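Local coordinates for uncharacterized protein (Bacteroides caccae, PDB 4L7A) that is of unknown function but is probably a zinc-dependent metallopeptidase, at residues A[231-234]-A[235-239]. Residues are numbered along the deposited sequence; the frame is centred on the assembly and turned at random.
Sequences QKLA and MVKKY
The amide of K237 meets the carbonyl oxygen of L233 in an almost straight hydrogen bond, N to O 2.9 Å with an N-H...O angle of 174°. Three more bonds of the same i to i+4 kind run from M235 N to Q231 O, V236 N to K232 O and K238 N to A234 O, and together they make two turns of the long alpha helix 211-244 in this putative zinc-binding metallopeptidase. One face of these turns packs on helix 195-208: V236 lies against I199 and T203, while L233 and, at the margin, K237 rest on F206. Aliphatic side chains suit the buried V236 and L233, and V236 turns CG2 back to 3.3 Å from K232 O. K232 is also buried; a salt bridge from NZ to D198 and hydrogen bonds to G185 O and S164 OG probably offset the cost of burying its charge. The side chains of L233 and K237 cross obliquely: with CG of K237 anti to its own carbonyl carbon (chi1 -78°), the extended chain runs back along the helix, bringing CE to 4.1 Å from L233 CG and NZ to 3.9 Å from L233 CD2. Shortening K237 to an alanine is likely to strip L233 of the chain end laid across it and lose the contact with F206. A234, a strong helix former, is exposed, where its methyl needs no packing partner; partly exposed selenomethionine M235 lays its flexible chain against Y160.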
loop_
_atom_site.group_PDB
_atom_site.type_symbol
_atom_site.label_atom_id
_atom_site.label_comp_id
_atom_site.label_asym_id
_atom_site.label_seq_id
_atom_site.Cartn_x
_atom_site.Cartn_y
_atom_site.Cartn_z
ATOM N N GLN A 231 12.577 18.366 5.640
ATOM C CA GLN A 231 13.897 17.861 5.291
ATOM C C GLN A 231 13.858 16.369 4.873
ATOM O O GLN A 231 14.494 15.972 3.882
ATOM C CB GLN A 231 14.824 18.061 6.485
ATOM C CG GLN A 231 16.203 17.554 6.242
ATOM C CD GLN A 231 17.082 17.735 7.458
ATOM O OE1 GLN A 231 16.664 18.261 8.471
ATOM N NE2 GLN A 231 18.313 17.323 7.338
ATOM N N LYS A 232 13.121 15.556 5.636
ATOM C CA LYS A 232 12.940 14.143 5.320
ATOM C C LYS A 232 12.291 13.940 3.969
ATOM O O LYS A 232 12.766 13.139 3.115
ATOM C CB LYS A 232 12.088 13.455 6.414
ATOM C CG LYS A 232 12.844 13.326 7.709
ATOM C CD LYS A 232 11.988 12.702 8.817
ATOM C CE LYS A 232 12.808 12.435 10.027
ATOM N NZ LYS A 232 11.966 11.899 11.188
ATOM N N LEU A 233 11.228 14.697 3.730
ATOM C CA LEU A 233 10.530 14.588 2.444
ATOM C C LEU A 233 11.387 15.017 1.276
ATOM O O LEU A 233 11.323 14.394 0.212
ATOM C CB LEU A 233 9.222 15.362 2.471
ATOM C CG LEU A 233 8.438 15.430 1.171
ATOM C CD1 LEU A 233 7.865 14.079 0.783
ATOM C CD2 LEU A 233 7.291 16.459 1.298
ATOM N N ALA A 234 12.195 16.070 1.446
ATOM C CA ALA A 234 13.044 16.493 0.351
ATOM C C ALA A 234 14.055 15.387 0.043
ATOM O O ALA A 234 14.352 15.075 -1.128
ATOM C CB ALA A 234 13.741 17.757 0.678
HETATM N N MSE A 235 14.579 14.774 1.091
HETATM C CA MSE A 235 15.563 13.715 0.921
HETATM C C MSE A 235 14.967 12.473 0.227
HETATM O O MSE A 235 15.583 11.878 -0.661
HETATM C CB MSE A 235 16.149 13.333 2.265
HETATM C CG MSE A 235 17.404 12.465 2.085
HETATM SE SE MSE A 235 18.445 12.295 3.744
HETATM C CE MSE A 235 19.011 14.114 3.975
ATOM N N VAL A 236 13.752 12.106 0.613
ATOM C CA VAL A 236 13.015 11.025 -0.075
ATOM C C VAL A 236 12.762 11.358 -1.565
ATOM O O VAL A 236 13.004 10.526 -2.432
ATOM C CB VAL A 236 11.662 10.716 0.619
ATOM C CG1 VAL A 236 10.849 9.659 -0.155
ATOM C CG2 VAL A 236 11.923 10.192 2.014
ATOM N N LYS A 237 12.242 12.548 -1.842
ATOM C CA LYS A 237 12.068 12.970 -3.213
ATOM C C LYS A 237 13.379 12.801 -4.004
ATOM O O LYS A 237 13.373 12.286 -5.121
ATOM C CB LYS A 237 11.599 14.395 -3.265
ATOM C CG LYS A 237 10.135 14.554 -2.969
ATOM C CD LYS A 237 9.741 16.068 -3.032
ATOM C CE LYS A 237 8.217 16.207 -2.839
ATOM N NZ LYS A 237 7.869 17.606 -2.388
ATOM N N LYS A 238 14.488 13.253 -3.423
ATOM C CA LYS A 238 15.783 13.193 -4.071
ATOM C C LYS A 238 16.233 11.752 -4.298
ATOM O O LYS A 238 16.724 11.424 -5.351
ATOM C CB LYS A 238 16.811 13.973 -3.250
ATOM C CG LYS A 238 18.240 13.952 -3.849
ATOM C CD LYS A 238 19.193 14.940 -3.149
ATOM C CE LYS A 238 20.668 14.594 -3.420
ATOM N NZ LYS A 238 21.025 14.659 -4.870
ATOM N N TYR A 239 16.044 10.899 -3.296
ATOM C CA TYR A 239 16.341 9.495 -3.399
ATOM C C TYR A 239 15.500 8.843 -4.523
ATOM O O TYR A 239 16.048 8.083 -5.349
ATOM C CB TYR A 239 16.030 8.777 -2.080
ATOM C CG TYR A 239 15.964 7.247 -2.198
ATOM C CD1 TYR A 239 17.127 6.479 -2.345
ATOM C CD2 TYR A 239 14.749 6.579 -2.191
ATOM C CE1 TYR A 239 17.072 5.078 -2.471
ATOM C CE2 TYR A 239 14.684 5.182 -2.311
ATOM C CZ TYR A 239 15.855 4.449 -2.463
ATOM O OH TYR A 239 15.758 3.065 -2.583
#